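Local coordinates for glucose-6-phosphate dehydrogenase (Trypanosoma cruzi, PDB 5AQ1), which oxidises glucose 6-phosphate with NADP+ as the electron acceptor, yielding NADPH in the first step of the pentose phosphate pathway, at residues 210-221 against 272-281; 389-397 against 405-413. All blocks are in the same frame, centred on the assembly; numbering follows the deposited sequence.

Contact 1 (210-221 against 272-281). With BG6 (6-O-phosphono-beta-D-glucopyranose), chain F.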
# COMPACT_ATOMS: atom_id res chain seq x y z
N ASP B 210 8.37 -5.05 34.59
CA ASP B 210 8.49 -3.69 34.10
C ASP B 210 7.09 -3.11 34.23
O ASP B 210 6.21 -3.41 33.43
CB ASP B 210 8.97 -3.64 32.65
CG ASP B 210 9.24 -2.23 32.17
OD1 ASP B 210 8.47 -1.31 32.52
OD2 ASP B 210 10.24 -2.04 31.44
N HIS B 211 6.89 -2.28 35.26
CA HIS B 211 5.54 -1.97 35.70
C HIS B 211 4.74 -1.12 34.71
O HIS B 211 3.52 -1.04 34.81
CB HIS B 211 5.53 -1.37 37.11
CG HIS B 211 5.69 0.11 37.16
ND1 HIS B 211 6.93 0.73 37.18
CD2 HIS B 211 4.78 1.11 37.24
CE1 HIS B 211 6.76 2.04 37.24
NE2 HIS B 211 5.47 2.29 37.28
N TYR B 212 5.42 -0.52 33.73
CA TYR B 212 4.72 0.19 32.66
C TYR B 212 3.83 -0.72 31.82
O TYR B 212 2.82 -0.27 31.27
CB TYR B 212 5.71 0.98 31.80
CG TYR B 212 5.97 2.37 32.33
CD1 TYR B 212 6.12 2.61 33.70
CD2 TYR B 212 6.06 3.46 31.47
CE1 TYR B 212 6.35 3.88 34.19
CE2 TYR B 212 6.30 4.73 31.95
CZ TYR B 212 6.43 4.94 33.31
OH TYR B 212 6.66 6.21 33.79
N LEU B 213 4.18 -2.01 31.75
CA LEU B 213 3.36 -3.01 31.05
C LEU B 213 2.04 -3.34 31.75
O LEU B 213 1.23 -4.10 31.21
CB LEU B 213 4.16 -4.30 30.84
CG LEU B 213 5.42 -4.21 29.99
CD1 LEU B 213 6.14 -5.55 30.00
CD2 LEU B 213 5.09 -3.79 28.56
N GLY B 214 1.81 -2.79 32.94
CA GLY B 214 0.53 -2.92 33.63
C GLY B 214 -0.39 -1.72 33.48
O GLY B 214 -1.51 -1.73 34.00
N LYS B 215 0.08 -0.68 32.79
CA LYS B 215 -0.69 0.55 32.61
C LYS B 215 -1.70 0.38 31.48
O LYS B 215 -1.36 -0.16 30.42
CB LYS B 215 0.23 1.74 32.33
CG LYS B 215 1.11 2.12 33.51
CD LYS B 215 1.78 3.47 33.29
CE LYS B 215 2.76 3.79 34.41
NZ LYS B 215 2.08 4.07 35.70
N GLU B 216 -2.92 0.85 31.71
CA GLU B 216 -4.04 0.64 30.79
C GLU B 216 -3.69 0.89 29.33
O GLU B 216 -3.90 0.03 28.47
CB GLU B 216 -5.23 1.52 31.19
CG GLU B 216 -6.47 1.36 30.33
CD GLU B 216 -7.08 -0.03 30.41
OE1 GLU B 216 -7.10 -0.61 31.52
OE2 GLU B 216 -7.55 -0.54 29.37
N MET B 217 -3.14 2.07 29.05
CA MET B 217 -2.91 2.49 27.66
C MET B 217 -1.72 1.79 27.01
O MET B 217 -1.64 1.72 25.79
CB MET B 217 -2.76 4.01 27.57
CG MET B 217 -3.94 4.80 28.14
SD MET B 217 -5.58 4.24 27.60
CE MET B 217 -5.48 4.60 25.85
N VAL B 218 -0.80 1.27 27.83
CA VAL B 218 0.31 0.47 27.32
C VAL B 218 -0.20 -0.93 26.97
O VAL B 218 0.18 -1.49 25.93
CB VAL B 218 1.48 0.40 28.32
CG1 VAL B 218 2.61 -0.48 27.79
CG2 VAL B 218 2.01 1.79 28.61
N GLN B 219 -1.05 -1.49 27.82
CA GLN B 219 -1.71 -2.78 27.54
C GLN B 219 -2.58 -2.74 26.28
O GLN B 219 -2.77 -3.77 25.62
CB GLN B 219 -2.58 -3.21 28.73
CG GLN B 219 -1.80 -3.61 29.97
CD GLN B 219 -2.68 -4.18 31.07
OE1 GLN B 219 -3.53 -3.48 31.63
NE2 GLN B 219 -2.49 -5.46 31.38
N ASN B 220 -3.09 -1.56 25.94
CA ASN B 220 -3.97 -1.41 24.79
C ASN B 220 -3.23 -1.25 23.45
O ASN B 220 -3.86 -1.26 22.40
CB ASN B 220 -4.89 -0.21 25.00
CG ASN B 220 -6.06 -0.19 24.03
OD1 ASN B 220 -6.63 -1.24 23.71
ND2 ASN B 220 -6.42 0.99 23.55
N ILE B 221 -1.90 -1.09 23.49
CA ILE B 221 -1.13 -0.86 22.27
C ILE B 221 -1.32 -2.01 21.28
O ILE B 221 -1.63 -1.79 20.11
CB ILE B 221 0.37 -0.68 22.56
CG1 ILE B 221 0.61 0.63 23.31
CG2 ILE B 221 1.17 -0.67 21.26
CD1 ILE B 221 1.99 0.73 23.93
N ASN B 272 14.25 0.48 30.02
CA ASN B 272 13.19 -0.45 30.39
C ASN B 272 11.80 0.04 29.95
O ASN B 272 11.24 -0.49 29.00
CB ASN B 272 13.24 -0.78 31.89
CG ASN B 272 13.57 0.42 32.75
OD1 ASN B 272 12.75 1.33 32.91
ND2 ASN B 272 14.78 0.45 33.31
N HIS B 273 11.27 1.05 30.62
CA HIS B 273 9.88 1.45 30.40
C HIS B 273 9.60 1.86 28.95
O HIS B 273 8.67 1.36 28.32
CB HIS B 273 9.49 2.62 31.32
CG HIS B 273 9.60 2.30 32.78
ND1 HIS B 273 9.10 1.14 33.33
CD2 HIS B 273 10.14 3.01 33.80
CE1 HIS B 273 9.33 1.15 34.63
NE2 HIS B 273 9.95 2.27 34.95
N LEU B 274 10.42 2.77 28.43
CA LEU B 274 10.18 3.33 27.10
C LEU B 274 10.62 2.39 25.98
O LEU B 274 10.05 2.43 24.89
CB LEU B 274 10.87 4.69 26.96
CG LEU B 274 10.55 5.74 28.04
CD1 LEU B 274 11.03 7.11 27.60
CD2 LEU B 274 9.06 5.79 28.38
N THR B 275 11.61 1.54 26.25
CA THR B 275 12.00 0.50 25.30
C THR B 275 10.93 -0.58 25.20
O THR B 275 10.70 -1.13 24.12
CB THR B 275 13.36 -0.12 25.69
OG1 THR B 275 14.36 0.90 25.72
CG2 THR B 275 13.78 -1.20 24.68
N GLN B 276 10.26 -0.88 26.31
CA GLN B 276 9.12 -1.79 26.29
C GLN B 276 8.01 -1.24 25.39
O GLN B 276 7.48 -1.96 24.54
CB GLN B 276 8.57 -2.01 27.71
CG GLN B 276 9.33 -3.05 28.51
CD GLN B 276 9.15 -4.46 27.97
OE1 GLN B 276 8.20 -4.74 27.24
NE2 GLN B 276 10.07 -5.35 28.33
N ILE B 277 7.68 0.03 25.59
CA ILE B 277 6.71 0.71 24.75
C ILE B 277 7.18 0.71 23.29
O ILE B 277 6.40 0.42 22.39
CB ILE B 277 6.45 2.16 25.24
CG1 ILE B 277 5.65 2.12 26.54
CG2 ILE B 277 5.70 2.97 24.20
CD1 ILE B 277 5.66 3.42 27.32
N LEU B 278 8.46 1.01 23.08
CA LEU B 278 9.04 0.98 21.73
C LEU B 278 8.80 -0.36 21.05
O LEU B 278 8.38 -0.40 19.89
CB LEU B 278 10.54 1.27 21.78
CG LEU B 278 11.31 1.13 20.46
CD1 LEU B 278 10.78 2.08 19.40
CD2 LEU B 278 12.79 1.37 20.70
N SER B 279 9.05 -1.45 21.78
CA SER B 279 8.93 -2.79 21.22
C SER B 279 7.50 -3.12 20.84
O SER B 279 7.25 -3.75 19.81
CB SER B 279 9.47 -3.84 22.20
OG SER B 279 8.61 -3.99 23.31
N LEU B 280 6.55 -2.69 21.67
CA LEU B 280 5.13 -2.91 21.37
C LEU B 280 4.67 -2.12 20.15
O LEU B 280 3.85 -2.60 19.37
CB LEU B 280 4.27 -2.55 22.58
CG LEU B 280 4.44 -3.46 23.80
CD1 LEU B 280 3.82 -2.83 25.03
CD2 LEU B 280 3.84 -4.83 23.54
N LEU B 281 5.21 -0.91 19.98
CA LEU B 281 4.85 -0.05 18.85
C LEU B 281 5.47 -0.49 17.51
O LEU B 281 4.97 -0.11 16.46
CB LEU B 281 5.27 1.39 19.12
CG LEU B 281 4.56 2.12 20.27
CD1 LEU B 281 5.31 3.38 20.63
CD2 LEU B 281 3.12 2.44 19.90
C1 BG6 F . 10.37 3.82 38.34
C2 BG6 F . 11.64 4.66 38.21
O1 BG6 F . 10.55 2.55 37.71
O5 BG6 F . 9.27 4.50 37.71
C3 BG6 F . 11.40 6.03 38.82
O2 BG6 F . 12.73 4.01 38.86
C4 BG6 F . 10.21 6.67 38.13
O3 BG6 F . 12.55 6.88 38.68
C5 BG6 F . 8.99 5.78 38.30
O4 BG6 F . 9.97 7.96 38.69
C6 BG6 F . 7.75 6.39 37.65
O6 BG6 F . 6.67 5.46 37.65
P BG6 F . 5.17 5.97 37.34
O1P BG6 F . 5.27 6.68 36.01
O2P BG6 F . 4.36 4.71 37.27
O3P BG6 F . 4.86 6.86 38.52
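Asp210 OD1 accepts a hydrogen bond of 2.7 Å from His273 ND1, taken on the syn side of the carboxylate but 32° out of its plane; the oxygen lies close to the His273 ring plane. The Asp210 side chain is swung opposite its backbone N (chi1 -174°), which carries the carboxylate across to helix 264-282. Over one face of the His273 ring, Tyr212 forms an offset stack, centroids 4.0 Å apart and planes 19° from each other, while His273 CB makes a CH-pi contact with the same tyrosine. The other imidazole nitrogen, His273 NE2, is hydrogen-bonded to O1 of the bound sugar phosphate at 2.8 Å. At the phosphate end, O2P of BG6 takes a nearly straight bond from His211 NE2 (2.7 Å) and a second from Lys215 NZ (2.8 Å). Farther along the helix the contact turns apolar: Leu280 CD1 meets both Val218 CG1 (3.8 Å) and Leu213 CD2 (3.9 Å). Gln276 OE1 lies against both Leu213 methyls, while Lys298 and Glu462 hold its amide. The carboxylate and the stacked tyrosine together would fix the rotation of the His273 ring and keep NE2 at the hydroxyl on C1, the carbon that is oxidised.

Contact 2 (389-397 against 405-413)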
# COMPACT_ATOMS: atom_id res chain seq x y z
N GLU B 389 -0.05 24.20 2.93
CA GLU B 389 0.18 24.75 4.26
C GLU B 389 -1.11 25.02 5.04
O GLU B 389 -1.06 25.49 6.18
CB GLU B 389 1.01 26.03 4.17
CG GLU B 389 2.36 25.84 3.48
CD GLU B 389 3.30 26.99 3.76
OE1 GLU B 389 2.83 28.15 3.75
OE2 GLU B 389 4.51 26.73 3.99
N SER B 390 -2.26 24.73 4.43
CA SER B 390 -3.56 24.84 5.10
C SER B 390 -3.98 23.53 5.78
O SER B 390 -5.11 23.41 6.25
CB SER B 390 -4.63 25.30 4.12
OG SER B 390 -4.38 26.62 3.68
N THR B 391 -3.08 22.56 5.81
CA THR B 391 -3.24 21.39 6.66
C THR B 391 -1.91 21.14 7.35
O THR B 391 -0.91 21.81 7.08
CB THR B 391 -3.71 20.14 5.86
OG1 THR B 391 -4.07 19.09 6.76
CG2 THR B 391 -2.62 19.64 4.90
N GLN B 392 -1.90 20.18 8.27
CA GLN B 392 -0.68 19.78 8.97
C GLN B 392 -0.73 18.30 9.24
O GLN B 392 -1.75 17.65 9.00
CB GLN B 392 -0.47 20.59 10.26
CG GLN B 392 -1.73 21.24 10.84
CD GLN B 392 -1.47 22.48 11.66
OE1 GLN B 392 -2.09 22.64 12.70
NE2 GLN B 392 -0.55 23.36 11.22
N ARG B 393 0.38 17.76 9.72
CA ARG B 393 0.51 16.33 9.90
C ARG B 393 -0.54 15.79 10.85
O ARG B 393 -0.73 16.33 11.93
CB ARG B 393 1.90 15.99 10.42
CG ARG B 393 3.00 16.17 9.39
CD ARG B 393 4.34 15.87 10.01
NE ARG B 393 5.42 15.89 9.04
CZ ARG B 393 6.70 15.62 9.32
NH1 ARG B 393 7.07 15.32 10.56
NH2 ARG B 393 7.61 15.67 8.35
N ASN B 394 -1.20 14.71 10.44
CA ASN B 394 -2.03 13.94 11.36
C ASN B 394 -1.15 13.33 12.44
O ASN B 394 0.05 13.12 12.24
CB ASN B 394 -2.78 12.81 10.65
CG ASN B 394 -3.77 13.31 9.60
OD1 ASN B 394 -4.18 12.54 8.74
ND2 ASN B 394 -4.15 14.59 9.66
N GLU B 395 -1.74 13.05 13.59
CA GLU B 395 -1.00 12.49 14.71
C GLU B 395 -1.92 11.65 15.57
O GLU B 395 -2.98 12.11 16.00
CB GLU B 395 -0.39 13.62 15.52
CG GLU B 395 0.88 13.25 16.26
CD GLU B 395 1.35 14.35 17.19
OE1 GLU B 395 0.53 14.85 17.99
OE2 GLU B 395 2.53 14.74 17.11
N LEU B 396 -1.54 10.39 15.80
CA LEU B 396 -2.21 9.57 16.79
C LEU B 396 -1.49 9.77 18.11
O LEU B 396 -0.28 9.59 18.20
CB LEU B 396 -2.19 8.09 16.40
CG LEU B 396 -2.90 7.12 17.35
CD1 LEU B 396 -4.39 7.43 17.46
CD2 LEU B 396 -2.68 5.69 16.89
N VAL B 397 -2.24 10.16 19.14
CA VAL B 397 -1.68 10.40 20.45
C VAL B 397 -2.28 9.42 21.45
O VAL B 397 -3.49 9.37 21.64
CB VAL B 397 -1.98 11.84 20.92
CG1 VAL B 397 -1.32 12.11 22.27
CG2 VAL B 397 -1.50 12.83 19.87
N ALA B 405 -5.91 8.69 27.79
CA ALA B 405 -6.72 8.96 26.61
C ALA B 405 -6.00 8.54 25.33
O ALA B 405 -4.77 8.43 25.30
CB ALA B 405 -7.06 10.44 26.55
N MET B 406 -6.80 8.30 24.29
CA MET B 406 -6.29 8.13 22.94
C MET B 406 -7.04 9.10 22.04
O MET B 406 -8.27 9.18 22.09
CB MET B 406 -6.48 6.68 22.46
CG MET B 406 -5.86 6.40 21.10
SD MET B 406 -5.67 4.65 20.68
CE MET B 406 -7.38 4.17 20.46
N TYR B 407 -6.31 9.87 21.24
CA TYR B 407 -6.95 10.76 20.28
C TYR B 407 -6.16 10.91 18.98
O TYR B 407 -4.93 10.76 18.96
CB TYR B 407 -7.27 12.13 20.89
CG TYR B 407 -6.10 12.88 21.51
CD1 TYR B 407 -5.72 12.66 22.83
CD2 TYR B 407 -5.40 13.83 20.78
CE1 TYR B 407 -4.66 13.35 23.40
CE2 TYR B 407 -4.34 14.53 21.34
CZ TYR B 407 -3.97 14.29 22.65
OH TYR B 407 -2.92 14.99 23.19
N LEU B 408 -6.89 11.19 17.91
CA LEU B 408 -6.34 11.33 16.57
C LEU B 408 -6.48 12.77 16.09
O LEU B 408 -7.59 13.25 15.85
CB LEU B 408 -7.07 10.38 15.61
CG LEU B 408 -6.66 10.42 14.14
CD1 LEU B 408 -5.21 9.98 13.98
CD2 LEU B 408 -7.60 9.54 13.33
N LYS B 409 -5.36 13.46 15.97
CA LYS B 409 -5.35 14.85 15.52
C LYS B 409 -5.42 14.88 14.00
O LYS B 409 -4.63 14.23 13.33
CB LYS B 409 -4.09 15.56 15.98
CG LYS B 409 -3.93 15.62 17.49
CD LYS B 409 -2.57 16.17 17.88
CE LYS B 409 -2.50 17.68 17.71
NZ LYS B 409 -1.15 18.21 18.07
N LEU B 410 -6.38 15.64 13.47
CA LEU B 410 -6.53 15.79 12.04
C LEU B 410 -7.05 17.18 11.67
O LEU B 410 -7.38 17.98 12.54
CB LEU B 410 -7.44 14.69 11.47
CG LEU B 410 -8.62 14.14 12.27
CD1 LEU B 410 -9.58 15.24 12.67
CD2 LEU B 410 -9.35 13.07 11.48
N THR B 411 -7.08 17.46 10.37
CA THR B 411 -7.56 18.74 9.86
C THR B 411 -9.03 18.62 9.44
O THR B 411 -9.45 17.61 8.87
CB THR B 411 -6.70 19.19 8.67
OG1 THR B 411 -5.36 19.38 9.12
CG2 THR B 411 -7.22 20.50 8.09
N ALA B 412 -9.80 19.66 9.74
CA ALA B 412 -11.21 19.72 9.37
C ALA B 412 -11.57 21.14 8.97
O ALA B 412 -10.82 22.08 9.23
CB ALA B 412 -12.08 19.25 10.53
N LYS B 413 -12.73 21.29 8.33
CA LYS B 413 -13.27 22.60 8.01
C LYS B 413 -13.63 23.32 9.30
O LYS B 413 -14.18 22.71 10.21
CB LYS B 413 -14.51 22.45 7.12
CG LYS B 413 -15.19 23.76 6.75
CD LYS B 413 -16.58 23.51 6.19
CE LYS B 413 -17.38 24.80 6.12
NZ LYS B 413 -17.81 25.28 7.46
O HOH W 1 -3.81 17.42 10.71
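Val397 and Tyr407 form an antiparallel hydrogen-bonded pair, with Val397 N to Tyr407 O at 2.8 Å and Tyr407 N to Val397 O at 2.9 Å. Their side chains lie next to each other and point the same way. Tyr407 CG sits between its backbone N and carbonyl carbon (chi1 56°), a rotation that brings the ring over its neighbour, and Val397 CB rests on one ring face 3.7 Å from the centroid in a CH-pi contact. Next on this face come Glu395 and Lys409, also a hydrogen-bonded pair. The Lys409 chain bends at chi3 (76°) and runs beside the glutamate, bringing its CD to 3.4 Å from Glu395 OE1, but the salt bridge from Lys409 NZ to that oxygen is long at 3.8 Å; the carboxylate is held more firmly from outside, by Arg377, Gln379 and Tyr506. Leu396 and Leu408, the non-hydrogen-bonded pair between these two, turn to the opposite face, where Leu396 CD1 also crosses to Met406 CG.

On the N-terminal side of Glu395 the direct backbone pairing between the two segments gives way to a looser join. A water donates to Gln392 O at 2.7 Å, is also hydrogen-bonded to Thr411 OG1, and accepts a weak bond from Asn394 ND2, so it spans the widening between the chains. Past it the hydroxyls of Thr391 and Thr411 meet, OG1 to OG1, at 2.7 Å, and Ser390 lies exposed at the margin. This end is also met by the second subunit, whose Ala227 and Val230 bond to Thr391 and Asn394. The arrangement is that of a beta hairpin, strands 395-401 and 405-413, within the large antiparallel-rich sheet of the C-terminal domain that characterises glucose-6-phosphate dehydrogenases and here meets the second subunit.

How the contacts relate
The chain leaves strand 206-208, at the edge of the parallel sheet, enters 210-221, and passes through strand 240-248 of the mixed sheet before helix 264-282 closes contact 1 across a 50-residue loop. Contact 2 opens later, after strand 373-380, and closes over seven residues. The two follow in series, neither nested nor crossed. Contact 1 ties the 3-10 segment and short helix after the parallel sheet to a helix packed on the mixed sheet; contact 2 joins strands within that sheet. Their centres are 24 Å apart, yet Met217 CE packs 3.9 Å from Ala405 O. Between subunits, Glu216 of contact 1 bridges to Lys413 of the second subunit's contact 2, and the reciprocal pair also forms.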